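Local coordinates for calcium uptake protein 2, mitochondrial (Homo sapiens, PDB 6AGH) that probably senses calcium through EF-hands and, by dimerising, controls calcium entry through the mitochondrial calcium uniporter, at residues S25-R30 with E103-L108; E222-W227 with D309-I314; T267-F272 with E327-L332. All coordinates share one frame; numbering follows the deposited sequence.

Interaction 1. Residues S25-R30 with E103-L108; sequences SLRKQR and EYLFLL
R27 and R30 of the N-terminal helix 26-33 meet Y104, L105 and L108 on helix 101-112, which follows short helix 89-93 and an intervening loop, consistent with the exiting helix of a degenerate EF-hand. The two helical segments run at 104° to each other, their axes 11.4 Å apart, so the bridging is done by long side chains. R27 lays its aliphatic part on the leucines: CB lies 4.2 Å from L105 CD2, and CD is 4.2 Å from L108 CD1. A bend at chi2 (-84°) turns its chain toward L108. The backbone also takes part, with R27 O 4.2 Å from Y104 CE2 in an oblique approach to the ring. R30, extended from CG to NE, crosses Y104 at about a right angle and brings NH1 to 4.0 Å from Y104 OH. The hydroxyl sits at the edge of the guanidinium, near its plane. R30 is bound instead to backbone carbonyls, NH1 to S53 O and NH2 to E57 O. The contact is therefore mainly apolar at a partly solvent-exposed surface: arginine methylenes cover the leucines, while the R30 guanidinium is hydrogen-bonded to backbone oxygens at and beyond the end of helix 47-55.

Interaction 2. Residues E222-W227 with D309-I314; sequences EDFAEW and DTVFKI
F224 and A225 on helix 221-228 pack against T310, V311 and I314 on helix 305-314 in a fully buried, apolar contact. The axes of the segments are 9.9 Å apart and inclined at 62°, closest in backbone where A225 CA lies 6.7 Å from T310 CA. The small side chain of A225 lets two branches close in: its CB is 3.7 Å from I314 CD1 and 3.9 Å from T310 CG2. I314 reaches A225 with the far end of its longer branch. The same T310 methyl lies 4.1 Å from F224 CD2, so it fills the corner between the alanine and the phenyl ring. V311 joins it at the rim of that ring, its CG1 4.0 Å from F224 CE2; both carbons approach the edge near the ring plane rather than a face. With CG anti to the backbone N (chi1 -179°), F224 swings its ring toward helix 305-314; F262 of helix 256-266 also meets this ring edge-to-face.

Polar groups keep to the margins. T310 turns its methyl into the contact, while OG1 bonds to N306 O one helical turn earlier. D309 is shared between two lysines: OD1 takes K313 NZ on its syn side at 2.6 Å, and OD2 forms a salt bridge with K221, a charged link between the two helices beside the apolar patch. The carbonyl of I314 is held by N243 ND2 of helix 234-247.

Helix 305-314 leads straight into an acidic loop, partly disordered in this calcium-free structure, and has the place of the entering helix of an EF-hand; packing of its hydrophobic side on neighbouring helices through phenylalanine and aliphatic residues is typical of an EF-hand lobe.

Interaction 3. Residues T267-F272 with E327-L332; sequences THLEDF and EFLGVL
L269 and F272, at the start of helix 269-277, grip L329 on helix 325-332, the exiting helix of the C-terminal EF-hand, whose acidic loop ends near E327. The first of these helices precedes helix 288-299, and the two probably represent the partner EF-hand unit of a paired lobe.

L329 and L269 bury the most surface here. Their side chains run antiparallel, alongside one another, L269 CG lying 4.0 Å from L329 CD2. L269 also turns its CD2 methyl across L332, at about a right angle, to 3.7 Å from L332 CB. Behind it, L332 leans on F262 and F265 of helix 256-266, which extends the apolar layer to a further helix.

F272, the third main contributor, is buried. Its CG stands anti to the backbone N (chi1 177°), which carries the ring across toward L329. There both L329 methyls reach the CD2-CE2 bond of the ring: CD1 is 3.6 Å from F272 CE2, and CD2 meets F272 CD2 at the ring edge, near its plane. F272 also touches A294, V295 and A298 of helix 288-299, with F265 edge-to-face, so F272 links its own helix to three others. Cut back to an alanine here, the L329 side chain would no longer carry the methyls that meet F272, and the phenyl ring would probably be freer to shift toward the gap beside L269.

The second subunit comes close on the outer side, where its V120 packs on D271. Deeper in, F272 approaches the ring of F328 obliquely, CE2 of F272 standing 4.2 Å from CE2 of F328.

From the N terminus, interaction 1 comes first: it closes a loop of 72 intervening residues, fastening helix 26-33 to helix 101-112 in the N-terminal half. It ends before the others begin and stays apart from them, its nearest atoms about 15 Å from interaction 2 and about 14 Å from interaction 3. Those two cross along the chain, since 267-272 falls between 222-227 and 309-314, and 327-332 follows them all. Interaction 2 ties helix 221-228 to helix 305-314; interaction 3 ties helix 269-277 to helix 325-332. Helices 305-314 and 325-332 flank one EF-hand loop, and V311 CB packs 4.3 Å from F328 CE1, joining both contacts into one C-terminal core.

Interaction 1. Residues S25-R30 with E103-L108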
loop_
_atom_site.group_PDB
_atom_site.type_symbol
_atom_site.label_atom_id
_atom_site.label_comp_id
_atom_site.label_asym_id
_atom_site.label_seq_id
_atom_site.Cartn_x
_atom_site.Cartn_y
_atom_site.Cartn_z
ATOM N N SER A 25 -26.684 -6.861 16.224
ATOM C CA SER A 25 -25.369 -6.757 15.602
ATOM C C SER A 25 -24.561 -8.025 15.851
ATOM O O SER A 25 -24.327 -8.391 16.998
ATOM C CB SER A 25 -24.619 -5.540 16.143
ATOM O OG SER A 25 -23.321 -5.457 15.579
ATOM N N LEU A 26 -24.097 -8.658 14.769
ATOM C CA LEU A 26 -23.446 -9.961 14.890
ATOM C C LEU A 26 -22.171 -9.879 15.726
ATOM O O LEU A 26 -21.921 -10.746 16.575
ATOM C CB LEU A 26 -23.159 -10.531 13.495
ATOM C CG LEU A 26 -21.929 -10.090 12.690
ATOM C CD1 LEU A 26 -21.701 -11.015 11.502
ATOM C CD2 LEU A 26 -22.049 -8.644 12.224
ATOM N N ARG A 27 -21.365 -8.835 15.513
ATOM C CA ARG A 27 -20.141 -8.673 16.292
ATOM C C ARG A 27 -20.451 -8.566 17.777
ATOM O O ARG A 27 -19.788 -9.201 18.609
ATOM C CB ARG A 27 -19.374 -7.439 15.817
ATOM C CG ARG A 27 -18.550 -7.655 14.558
ATOM C CD ARG A 27 -17.187 -8.251 14.878
ATOM N NE ARG A 27 -16.586 -8.896 13.714
ATOM C CZ ARG A 27 -15.928 -8.250 12.756
ATOM N NH1 ARG A 27 -15.780 -6.934 12.820
ATOM N NH2 ARG A 27 -15.413 -8.921 11.734
ATOM N N LYS A 28 -21.466 -7.778 18.130
ATOM C CA LYS A 28 -21.816 -7.627 19.535
ATOM C C LYS A 28 -22.443 -8.895 20.094
ATOM O O LYS A 28 -22.276 -9.190 21.282
ATOM C CB LYS A 28 -22.754 -6.436 19.725
ATOM C CG LYS A 28 -22.875 -5.995 21.171
ATOM C CD LYS A 28 -23.643 -4.697 21.300
ATOM C CE LYS A 28 -23.474 -4.112 22.691
ATOM N NZ LYS A 28 -24.170 -2.807 22.834
ATOM N N GLN A 29 -23.172 -9.646 19.268
ATOM C CA GLN A 29 -23.677 -10.936 19.721
ATOM C C GLN A 29 -22.522 -11.855 20.099
ATOM O O GLN A 29 -22.534 -12.471 21.171
ATOM C CB GLN A 29 -24.550 -11.569 18.638
ATOM C CG GLN A 29 -25.720 -10.693 18.230
ATOM C CD GLN A 29 -26.628 -10.341 19.387
ATOM O OE1 GLN A 29 -26.770 -11.111 20.337
ATOM N NE2 GLN A 29 -27.226 -9.153 19.331
ATOM N N ARG A 30 -21.493 -11.918 19.250
ATOM C CA ARG A 30 -20.331 -12.754 19.540
ATOM C C ARG A 30 -19.620 -12.281 20.809
ATOM O O ARG A 30 -19.317 -13.082 21.706
ATOM C CB ARG A 30 -19.386 -12.739 18.339
ATOM C CG ARG A 30 -18.160 -13.613 18.481
ATOM C CD ARG A 30 -17.656 -14.012 17.099
ATOM N NE ARG A 30 -16.900 -15.260 17.120
ATOM C CZ ARG A 30 -15.661 -15.386 17.582
ATOM N NH1 ARG A 30 -15.018 -14.336 18.071
ATOM N NH2 ARG A 30 -15.066 -16.569 17.555
ATOM N N GLU A 103 -13.598 -1.322 23.047
ATOM C CA GLU A 103 -12.200 -1.730 23.117
ATOM C C GLU A 103 -11.981 -3.092 22.475
ATOM O O GLU A 103 -10.877 -3.379 22.000
ATOM C CB GLU A 103 -11.709 -1.744 24.565
ATOM C CG GLU A 103 -11.922 -0.443 25.307
ATOM C CD GLU A 103 -11.295 -0.456 26.683
ATOM O OE1 GLU A 103 -11.152 0.630 27.285
ATOM O OE2 GLU A 103 -10.944 -1.551 27.168
ATOM N N TYR A 104 -13.016 -3.931 22.432
ATOM C CA TYR A 104 -12.879 -5.242 21.807
ATOM C C TYR A 104 -12.872 -5.127 20.287
ATOM O O TYR A 104 -12.096 -5.816 19.614
ATOM C CB TYR A 104 -13.998 -6.165 22.294
ATOM C CG TYR A 104 -14.350 -7.306 21.365
ATOM C CD1 TYR A 104 -13.591 -8.468 21.338
ATOM C CD2 TYR A 104 -15.461 -7.229 20.533
ATOM C CE1 TYR A 104 -13.921 -9.516 20.498
ATOM C CE2 TYR A 104 -15.798 -8.271 19.690
ATOM C CZ TYR A 104 -15.025 -9.411 19.677
ATOM O OH TYR A 104 -15.361 -10.449 18.839
ATOM N N LEU A 105 -13.713 -4.252 19.728
ATOM C CA LEU A 105 -13.616 -3.966 18.299
ATOM C C LEU A 105 -12.289 -3.295 17.970
ATOM O O LEU A 105 -11.691 -3.561 16.921
ATOM C CB LEU A 105 -14.780 -3.081 17.852
ATOM C CG LEU A 105 -16.205 -3.547 18.145
ATOM C CD1 LEU A 105 -17.200 -2.465 17.747
ATOM C CD2 LEU A 105 -16.505 -4.851 17.422
ATOM N N PHE A 106 -11.829 -2.409 18.855
ATOM C CA PHE A 106 -10.523 -1.775 18.711
ATOM C C PHE A 106 -9.413 -2.817 18.589
ATOM O O PHE A 106 -8.628 -2.804 17.629
ATOM C CB PHE A 106 -10.302 -0.847 19.908
ATOM C CG PHE A 106 -8.957 -0.194 19.948
ATOM C CD1 PHE A 106 -8.703 0.939 19.195
ATOM C CD2 PHE A 106 -7.961 -0.682 20.775
ATOM C CE1 PHE A 106 -7.472 1.553 19.243
ATOM C CE2 PHE A 106 -6.728 -0.072 20.828
ATOM C CZ PHE A 106 -6.485 1.048 20.062
ATOM N N LEU A 107 -9.344 -3.742 19.552
ATOM C CA LEU A 107 -8.329 -4.790 19.503
ATOM C C LEU A 107 -8.509 -5.690 18.287
ATOM O O LEU A 107 -7.520 -6.178 17.728
ATOM C CB LEU A 107 -8.367 -5.617 20.787
ATOM C CG LEU A 107 -8.084 -4.863 22.089
ATOM C CD1 LEU A 107 -8.584 -5.657 23.286
ATOM C CD2 LEU A 107 -6.601 -4.555 22.224
ATOM N N LEU A 108 -9.754 -5.924 17.864
ATOM C CA LEU A 108 -9.976 -6.704 16.649
ATOM C C LEU A 108 -9.410 -5.990 15.427
ATOM O O LEU A 108 -8.895 -6.632 14.506
ATOM C CB LEU A 108 -11.463 -6.995 16.460
ATOM C CG LEU A 108 -12.018 -8.186 17.246
ATOM C CD1 LEU A 108 -13.400 -8.565 16.737
ATOM C CD2 LEU A 108 -11.067 -9.370 17.154
#

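Interaction 2. Residues E222-W227 with D309-I314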
loop_
_atom_site.group_PDB
_atom_site.type_symbol
_atom_site.label_atom_id
_atom_site.label_comp_id
_atom_site.label_asym_id
_atom_site.label_seq_id
_atom_site.Cartn_x
_atom_site.Cartn_y
_atom_site.Cartn_z
ATOM N N GLU A 222 3.257 -31.344 8.749
ATOM C CA GLU A 222 1.862 -31.587 8.399
ATOM C C GLU A 222 0.920 -30.700 9.203
ATOM O O GLU A 222 -0.171 -30.369 8.726
ATOM C CB GLU A 222 1.503 -33.064 8.582
ATOM C CG GLU A 222 1.997 -33.691 9.873
ATOM C CD GLU A 222 1.414 -35.077 10.095
ATOM O OE1 GLU A 222 0.181 -35.186 10.266
ATOM O OE2 GLU A 222 2.185 -36.060 10.080
ATOM N N ASP A 223 1.317 -30.298 10.414
ATOM C CA ASP A 223 0.501 -29.340 11.151
ATOM C C ASP A 223 0.656 -27.925 10.611
ATOM O O ASP A 223 -0.291 -27.132 10.683
ATOM C CB ASP A 223 0.852 -29.360 12.643
ATOM C CG ASP A 223 0.821 -30.753 13.239
ATOM O OD1 ASP A 223 -0.124 -31.508 12.933
ATOM O OD2 ASP A 223 1.729 -31.087 14.034
ATOM N N PHE A 224 1.817 -27.598 10.037
ATOM C CA PHE A 224 1.946 -26.334 9.321
ATOM C C PHE A 224 1.113 -26.337 8.048
ATOM O O PHE A 224 0.494 -25.325 7.706
ATOM C CB PHE A 224 3.407 -26.043 8.990
ATOM C CG PHE A 224 3.610 -24.737 8.269
ATOM C CD1 PHE A 224 3.536 -23.534 8.953
ATOM C CD2 PHE A 224 3.855 -24.714 6.906
ATOM C CE1 PHE A 224 3.714 -22.331 8.292
ATOM C CE2 PHE A 224 4.034 -23.514 6.240
ATOM C CZ PHE A 224 3.964 -22.320 6.934
ATOM N N ALA A 225 1.102 -27.459 7.323
ATOM C CA ALA A 225 0.225 -27.572 6.164
ATOM C C ALA A 225 -1.236 -27.449 6.571
ATOM O O ALA A 225 -2.032 -26.806 5.875
ATOM C CB ALA A 225 0.470 -28.901 5.449
ATOM N N GLU A 226 -1.603 -28.062 7.698
ATOM C CA GLU A 226 -2.958 -27.926 8.220
ATOM C C GLU A 226 -3.283 -26.471 8.551
ATOM O O GLU A 226 -4.400 -26.005 8.299
ATOM C CB GLU A 226 -3.124 -28.823 9.447
ATOM C CG GLU A 226 -4.560 -29.103 9.839
ATOM C CD GLU A 226 -4.673 -29.593 11.266
ATOM O OE1 GLU A 226 -3.625 -29.882 11.882
ATOM O OE2 GLU A 226 -5.808 -29.673 11.782
ATOM N N TRP A 227 -2.316 -25.737 9.112
ATOM C CA TRP A 227 -2.557 -24.340 9.468
ATOM C C TRP A 227 -2.658 -23.458 8.228
ATOM O O TRP A 227 -3.450 -22.507 8.196
ATOM C CB TRP A 227 -1.448 -23.833 10.392
ATOM C CG TRP A 227 -1.440 -22.340 10.564
ATOM C CD1 TRP A 227 -2.104 -21.618 11.513
ATOM C CD2 TRP A 227 -0.732 -21.387 9.759
ATOM N NE1 TRP A 227 -1.853 -20.276 11.350
ATOM C CE2 TRP A 227 -1.014 -20.109 10.279
ATOM C CE3 TRP A 227 0.112 -21.492 8.649
ATOM C CZ2 TRP A 227 -0.482 -18.944 9.728
ATOM C CZ3 TRP A 227 0.639 -20.335 8.103
ATOM C CH2 TRP A 227 0.339 -19.077 8.643
ATOM N N ASP A 309 9.933 -26.586 1.947
ATOM C CA ASP A 309 9.607 -27.944 1.526
ATOM C C ASP A 309 8.104 -28.187 1.599
ATOM O O ASP A 309 7.504 -28.739 0.667
ATOM C CB ASP A 309 10.371 -28.947 2.390
ATOM C CG ASP A 309 10.253 -30.367 1.877
ATOM O OD1 ASP A 309 9.792 -30.547 0.733
ATOM O OD2 ASP A 309 10.625 -31.298 2.620
ATOM N N THR A 310 7.478 -27.773 2.705
ATOM C CA THR A 310 6.049 -28.012 2.882
ATOM C C THR A 310 5.228 -27.291 1.817
ATOM O O THR A 310 4.376 -27.899 1.157
ATOM C CB THR A 310 5.614 -27.578 4.283
ATOM O OG1 THR A 310 6.501 -28.144 5.258
ATOM C CG2 THR A 310 4.194 -28.043 4.569
ATOM N N VAL A 311 5.475 -25.991 1.627
ATOM C CA VAL A 311 4.659 -25.240 0.676
ATOM C C VAL A 311 4.959 -25.671 -0.756
ATOM O O VAL A 311 4.066 -25.662 -1.611
ATOM C CB VAL A 311 4.843 -23.720 0.872
ATOM C CG1 VAL A 311 4.680 -23.348 2.340
ATOM C CG2 VAL A 311 6.193 -23.257 0.359
ATOM N N PHE A 312 6.193 -26.089 -1.042
ATOM C CA PHE A 312 6.495 -26.581 -2.383
ATOM C C PHE A 312 5.783 -27.894 -2.659
ATOM O O PHE A 312 5.266 -28.107 -3.761
ATOM C CB PHE A 312 8.003 -26.730 -2.580
ATOM C CG PHE A 312 8.593 -25.677 -3.472
ATOM C CD1 PHE A 312 8.928 -24.432 -2.969
ATOM C CD2 PHE A 312 8.794 -25.927 -4.820
ATOM C CE1 PHE A 312 9.463 -23.458 -3.792
ATOM C CE2 PHE A 312 9.330 -24.958 -5.647
ATOM C CZ PHE A 312 9.664 -23.723 -5.132
ATOM N N LYS A 313 5.751 -28.794 -1.681
ATOM C CA LYS A 313 5.108 -30.071 -1.933
ATOM C C LYS A 313 3.590 -29.994 -1.857
ATOM O O LYS A 313 2.916 -30.887 -2.379
ATOM C CB LYS A 313 5.645 -31.125 -0.968
ATOM C CG LYS A 313 7.051 -31.560 -1.350
ATOM C CD LYS A 313 7.662 -32.499 -0.346
ATOM C CE LYS A 313 8.810 -33.277 -0.970
ATOM N NZ LYS A 313 10.096 -32.529 -0.957
ATOM N N ILE A 314 3.036 -28.956 -1.228
ATOM C CA ILE A 314 1.595 -28.747 -1.319
ATOM C C ILE A 314 1.218 -28.312 -2.729
ATOM O O ILE A 314 0.241 -28.799 -3.309
ATOM C CB ILE A 314 1.132 -27.707 -0.285
ATOM C CG1 ILE A 314 1.095 -28.302 1.115
ATOM C CG2 ILE A 314 -0.261 -27.207 -0.640
ATOM C CD1 ILE A 314 0.817 -27.282 2.191
#

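Interaction 3. Residues T267-F272 with E327-L332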
loop_
_atom_site.group_PDB
_atom_site.type_symbol
_atom_site.label_atom_id
_atom_site.label_comp_id
_atom_site.label_asym_id
_atom_site.label_seq_id
_atom_site.Cartn_x
_atom_site.Cartn_y
_atom_site.Cartn_z
ATOM N N THR A 267 3.298 -10.441 5.526
ATOM C CA THR A 267 2.981 -9.017 5.488
ATOM C C THR A 267 3.532 -8.308 4.256
ATOM O O THR A 267 3.130 -7.172 3.989
ATOM C CB THR A 267 3.491 -8.321 6.755
ATOM O OG1 THR A 267 4.923 -8.264 6.736
ATOM C CG2 THR A 267 3.032 -9.074 7.997
ATOM N N HIS A 268 4.427 -8.944 3.499
ATOM C CA HIS A 268 4.936 -8.351 2.268
ATOM C C HIS A 268 4.499 -9.159 1.048
ATOM O O HIS A 268 5.320 -9.477 0.182
ATOM C CB HIS A 268 6.464 -8.242 2.312
ATOM C CG HIS A 268 6.988 -7.467 3.485
ATOM N ND1 HIS A 268 7.128 -8.018 4.740
ATOM C CD2 HIS A 268 7.418 -6.186 3.587
ATOM C CE1 HIS A 268 7.615 -7.110 5.567
ATOM N NE2 HIS A 268 7.800 -5.989 4.891
ATOM N N LEU A 269 3.205 -9.489 0.968
ATOM C CA LEU A 269 2.696 -10.340 -0.109
ATOM C C LEU A 269 2.555 -9.627 -1.446
ATOM O O LEU A 269 2.540 -10.293 -2.483
ATOM C CB LEU A 269 1.352 -10.959 0.274
ATOM C CG LEU A 269 1.413 -12.426 0.705
ATOM C CD1 LEU A 269 2.440 -12.647 1.806
ATOM C CD2 LEU A 269 0.034 -12.914 1.144
ATOM N N GLU A 270 2.385 -8.308 -1.463
ATOM C CA GLU A 270 2.264 -7.624 -2.748
ATOM C C GLU A 270 3.597 -7.596 -3.491
ATOM O O GLU A 270 3.682 -8.006 -4.660
ATOM C CB GLU A 270 1.729 -6.211 -2.532
ATOM C CG GLU A 270 1.774 -5.345 -3.770
ATOM C CD GLU A 270 1.823 -3.866 -3.435
ATOM O OE1 GLU A 270 2.059 -3.058 -4.356
ATOM O OE2 GLU A 270 1.633 -3.513 -2.251
ATOM N N ASP A 271 4.654 -7.126 -2.817
ATOM C CA ASP A 271 5.986 -7.126 -3.411
ATOM C C ASP A 271 6.377 -8.521 -3.877
ATOM O O ASP A 271 6.923 -8.696 -4.975
ATOM C CB ASP A 271 7.001 -6.600 -2.393
ATOM C CG ASP A 271 6.845 -5.115 -2.124
ATOM O OD1 ASP A 271 5.939 -4.491 -2.717
ATOM O OD2 ASP A 271 7.615 -4.574 -1.301
ATOM N N PHE A 272 6.080 -9.531 -3.059
ATOM C CA PHE A 272 6.361 -10.908 -3.440
ATOM C C PHE A 272 5.499 -11.346 -4.617
ATOM O O PHE A 272 5.952 -12.113 -5.473
ATOM C CB PHE A 272 6.139 -11.836 -2.248
ATOM C CG PHE A 272 6.334 -13.284 -2.571
ATOM C CD1 PHE A 272 7.606 -13.809 -2.700
ATOM C CD2 PHE A 272 5.245 -14.116 -2.762
ATOM C CE1 PHE A 272 7.788 -15.136 -3.007
ATOM C CE2 PHE A 272 5.420 -15.447 -3.067
ATOM C CZ PHE A 272 6.694 -15.959 -3.187
ATOM N N GLU A 327 -1.834 -20.218 -7.202
ATOM C CA GLU A 327 -2.737 -20.788 -6.210
ATOM C C GLU A 327 -2.196 -20.586 -4.803
ATOM O O GLU A 327 -2.961 -20.344 -3.866
ATOM C CB GLU A 327 -2.963 -22.274 -6.493
ATOM C CG GLU A 327 -3.623 -22.565 -7.834
ATOM C CD GLU A 327 -2.633 -22.586 -8.984
ATOM O OE1 GLU A 327 -1.434 -22.333 -8.744
ATOM O OE2 GLU A 327 -3.054 -22.853 -10.130
ATOM N N PHE A 328 -0.879 -20.726 -4.634
ATOM C CA PHE A 328 -0.239 -20.460 -3.348
ATOM C C PHE A 328 -0.628 -19.091 -2.799
ATOM O O PHE A 328 -1.123 -18.977 -1.670
ATOM C CB PHE A 328 1.278 -20.581 -3.514
ATOM C CG PHE A 328 2.070 -20.172 -2.306
ATOM C CD1 PHE A 328 1.718 -20.612 -1.040
ATOM C CD2 PHE A 328 3.182 -19.359 -2.443
ATOM C CE1 PHE A 328 2.457 -20.239 0.069
ATOM C CE2 PHE A 328 3.924 -18.982 -1.339
ATOM C CZ PHE A 328 3.562 -19.424 -0.082
ATOM N N LEU A 329 -0.437 -18.038 -3.594
ATOM C CA LEU A 329 -0.769 -16.704 -3.113
ATOM C C LEU A 329 -2.267 -16.442 -3.103
ATOM O O LEU A 329 -2.729 -15.603 -2.319
ATOM C CB LEU A 329 -0.048 -15.647 -3.947
ATOM C CG LEU A 329 1.451 -15.594 -3.646
ATOM C CD1 LEU A 329 2.283 -15.524 -4.919
ATOM C CD2 LEU A 329 1.764 -14.432 -2.716
ATOM N N GLY A 330 -3.039 -17.157 -3.927
ATOM C CA GLY A 330 -4.485 -17.101 -3.784
ATOM C C GLY A 330 -4.947 -17.626 -2.437
ATOM O O GLY A 330 -5.847 -17.059 -1.812
ATOM N N VAL A 331 -4.331 -18.714 -1.971
ATOM C CA VAL A 331 -4.644 -19.265 -0.657
ATOM C C VAL A 331 -4.147 -18.336 0.442
ATOM O O VAL A 331 -4.819 -18.143 1.463
ATOM C CB VAL A 331 -4.046 -20.678 -0.520
ATOM C CG1 VAL A 331 -4.025 -21.120 0.936
ATOM C CG2 VAL A 331 -4.826 -21.673 -1.369
ATOM N N LEU A 332 -2.972 -17.733 0.247
ATOM C CA LEU A 332 -2.412 -16.865 1.278
ATOM C C LEU A 332 -3.264 -15.615 1.479
ATOM O O LEU A 332 -3.568 -15.242 2.618
ATOM C CB LEU A 332 -0.972 -16.485 0.934
ATOM C CG LEU A 332 0.098 -17.437 1.470
ATOM C CD1 LEU A 332 1.490 -16.899 1.180
ATOM C CD2 LEU A 332 -0.097 -17.675 2.964
#